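Local coordinates for exported protein (Bacteroides fragilis, PDB 3MSW) that is of unknown function but is probably exported and folds as a single-layer antiparallel beta-sheet that probably evolved from beta-hairpin repeats, at residues R22-M27 with K39-S44. Numbering follows the deposited sequence. Where two conformers were deposited one is given.
Sequences REIYAM and KMYKYS
Arg22 and Tyr41 pair across the two strands as an antiparallel hydrogen-bonded pair: Arg22 N donates to Tyr41 O at 2.8 Å, and Tyr41 N returns a nearly straight bond to Arg22 O at 2.7 Å. Two residues on, Ile24 N reaches Lys39 O at 2.7 Å, coming in tilted 29° from the carbonyl plane, while the return bond from Lys39 N to Ile24 O is stretched to 3.3 Å and weak. Between these pairs Glu23 and Met40 form the non-hydrogen-bonded pair, where CA-H...O contacts run from Met40 CA to Arg22 O and from Glu23 CA to Lys39 O.

Apolar packing gathers on the face that carries Arg22, Ile24, Lys39 and Tyr41. CG of Arg22, anti to its backbone N (chi1 168°), lies beside Tyr41 CD2, which CB and CD also touch; the next ring atom, CE2, meets Ile24 CD1 at 4.0 Å. Arg22 CB and Ile24 CD1 both approach the ring obliquely. Ile24 CG1 rests 3.8 Å from Lys39 CB. Apart from these contacts, the Tyr43 ring turns its edge, at CE1, to Arg22 N.

Both charged ends find partners beyond the two strands: Arg22 NE forms a salt bridge with Asp12 OD1 on the adjoining strand 9-15, and Lys39 NZ one with Glu69 OE1 on strand 65-77, beyond strand 51-60. The contact thus joins strands 18-27 and 35-46 of one beta hairpin, with strand 9-15 beside the first and strand 51-60 beside the second.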
loop_
_atom_site.group_PDB
_atom_site.type_symbol
_atom_site.label_atom_id
_atom_site.label_comp_id
_atom_site.label_asym_id
_atom_site.label_seq_id
_atom_site.Cartn_x
_atom_site.Cartn_y
_atom_site.Cartn_z
ATOM N N ARG A 22 -6.149 1.920 9.842
ATOM C CA ARG A 22 -5.045 2.669 10.417
ATOM C C ARG A 22 -5.258 4.116 10.003
ATOM O O ARG A 22 -5.329 4.405 8.800
ATOM C CB ARG A 22 -3.654 2.175 9.948
ATOM C CG ARG A 22 -2.543 3.201 10.352
ATOM C CD ARG A 22 -1.161 2.598 10.182
ATOM N NE ARG A 22 -1.028 1.448 11.070
ATOM C CZ ARG A 22 0.002 0.615 11.074
ATOM N NH1 ARG A 22 1.014 0.801 10.243
ATOM N NH2 ARG A 22 0.021 -0.418 11.904
ATOM N N GLU A 23 -5.358 5.017 10.989
ATOM C CA GLU A 23 -5.534 6.444 10.695
ATOM C C GLU A 23 -4.266 7.210 11.038
ATOM O O GLU A 23 -3.719 7.025 12.117
ATOM C CB GLU A 23 -6.763 7.010 11.416
ATOM C CG GLU A 23 -7.115 8.393 10.877
ATOM C CD GLU A 23 -8.418 8.982 11.388
ATOM O OE1 GLU A 23 -9.284 8.200 11.838
ATOM O OE2 GLU A 23 -8.568 10.225 11.351
ATOM N N ILE A 24 -3.802 8.062 10.116
ATOM C CA ILE A 24 -2.575 8.848 10.266
ATOM C C ILE A 24 -2.919 10.268 10.581
ATOM O O ILE A 24 -3.721 10.869 9.868
ATOM C CB ILE A 24 -1.673 8.762 8.995
ATOM C CG1 ILE A 24 -1.494 7.304 8.443
ATOM C CG2 ILE A 24 -0.338 9.545 9.158
ATOM C CD1 ILE A 24 -0.790 6.357 9.280
ATOM N N TYR A 25 -2.236 10.842 11.588
ATOM C CA TYR A 25 -2.438 12.237 12.030
ATOM C C TYR A 25 -1.162 13.004 12.075
ATOM O O TYR A 25 -0.105 12.425 12.275
ATOM C CB TYR A 25 -2.989 12.292 13.466
ATOM C CG TYR A 25 -4.293 11.554 13.681
ATOM C CD1 TYR A 25 -4.304 10.197 13.996
ATOM C CD2 TYR A 25 -5.512 12.221 13.619
ATOM C CE1 TYR A 25 -5.502 9.513 14.200
ATOM C CE2 TYR A 25 -6.715 11.554 13.848
ATOM C CZ TYR A 25 -6.703 10.201 14.145
ATOM O OH TYR A 25 -7.882 9.534 14.337
ATOM N N ALA A 26 -1.284 14.348 12.024
ATOM C CA ALA A 26 -0.182 15.266 12.244
ATOM C C ALA A 26 -0.724 16.341 13.163
ATOM O O ALA A 26 -1.931 16.639 13.118
ATOM C CB ALA A 26 0.265 15.876 10.917
HETATM N N MSE A 27 0.146 16.935 14.011
HETATM C CA MSE A 27 -0.235 18.044 14.879
HETATM C C MSE A 27 0.008 19.337 14.086
HETATM O O MSE A 27 1.160 19.608 13.732
HETATM C CB MSE A 27 0.577 18.016 16.190
HETATM C CG MSE A 27 1.989 17.444 16.042
HETATM SE SE MSE A 27 2.664 16.861 17.745
HETATM C CE MSE A 27 2.508 14.956 17.490
ATOM N N LYS A 39 -4.324 10.749 6.610
ATOM C CA LYS A 39 -4.468 9.570 5.784
ATOM C C LYS A 39 -5.198 8.503 6.551
ATOM O O LYS A 39 -5.170 8.489 7.788
ATOM C CB LYS A 39 -3.041 9.058 5.404
ATOM C CG LYS A 39 -2.852 8.627 3.946
ATOM C CD LYS A 39 -2.861 9.830 2.991
ATOM C CE LYS A 39 -1.546 10.074 2.295
ATOM N NZ LYS A 39 -1.689 11.198 1.356
HETATM N N MSE A 40 -5.893 7.631 5.825
HETATM C CA MSE A 40 -6.555 6.475 6.425
HETATM C C MSE A 40 -6.435 5.240 5.546
HETATM O O MSE A 40 -6.705 5.296 4.342
HETATM C CB MSE A 40 -7.999 6.755 6.780
HETATM C CG MSE A 40 -8.652 5.554 7.512
HETATM SE SE MSE A 40 -10.298 6.124 8.085
HETATM C CE MSE A 40 -11.200 6.301 6.331
ATOM N N TYR A 41 -6.046 4.117 6.164
ATOM C CA TYR A 41 -5.942 2.840 5.467
ATOM C C TYR A 41 -6.997 1.918 6.009
ATOM O O TYR A 41 -7.130 1.782 7.231
ATOM C CB TYR A 41 -4.568 2.192 5.670
ATOM C CG TYR A 41 -3.383 3.100 5.418
ATOM C CD1 TYR A 41 -3.274 3.825 4.236
ATOM C CD2 TYR A 41 -2.321 3.153 6.314
ATOM C CE1 TYR A 41 -2.160 4.625 3.974
ATOM C CE2 TYR A 41 -1.207 3.963 6.070
ATOM C CZ TYR A 41 -1.132 4.696 4.898
ATOM O OH TYR A 41 -0.044 5.494 4.648
ATOM N N LYS A 42 -7.732 1.284 5.101
ATOM C CA LYS A 42 -8.760 0.292 5.425
ATOM C C LYS A 42 -8.301 -1.048 4.869
ATOM O O LYS A 42 -7.925 -1.125 3.702
ATOM C CB LYS A 42 -10.120 0.684 4.820
ATOM C CG LYS A 42 -10.706 1.986 5.384
ATOM C CD LYS A 42 -11.335 1.765 6.762
ATOM C CE LYS A 42 -12.020 3.002 7.269
ATOM N NZ LYS A 42 -12.166 2.992 8.746
ATOM N N TYR A 43 -8.309 -2.102 5.693
ATOM C CA TYR A 43 -7.856 -3.424 5.255
ATOM C C TYR A 43 -8.986 -4.430 5.153
ATOM O O TYR A 43 -9.787 -4.559 6.071
ATOM C CB TYR A 43 -6.763 -3.952 6.193
ATOM C CG TYR A 43 -5.616 -2.979 6.367
ATOM C CD1 TYR A 43 -5.695 -1.937 7.286
ATOM C CD2 TYR A 43 -4.413 -3.158 5.683
ATOM C CE1 TYR A 43 -4.643 -1.049 7.462
ATOM C CE2 TYR A 43 -3.339 -2.292 5.877
ATOM C CZ TYR A 43 -3.455 -1.246 6.775
ATOM O OH TYR A 43 -2.410 -0.372 6.963
ATOM N N SER A 44 -9.076 -5.098 4.001
ATOM C CA SER A 44 -10.087 -6.107 3.726
ATOM C C SER A 44 -9.356 -7.442 3.453
ATOM O O SER A 44 -8.575 -7.562 2.500
ATOM C CB SER A 44 -10.948 -5.653 2.551
ATOM O OG SER A 44 -11.672 -6.747 2.015
#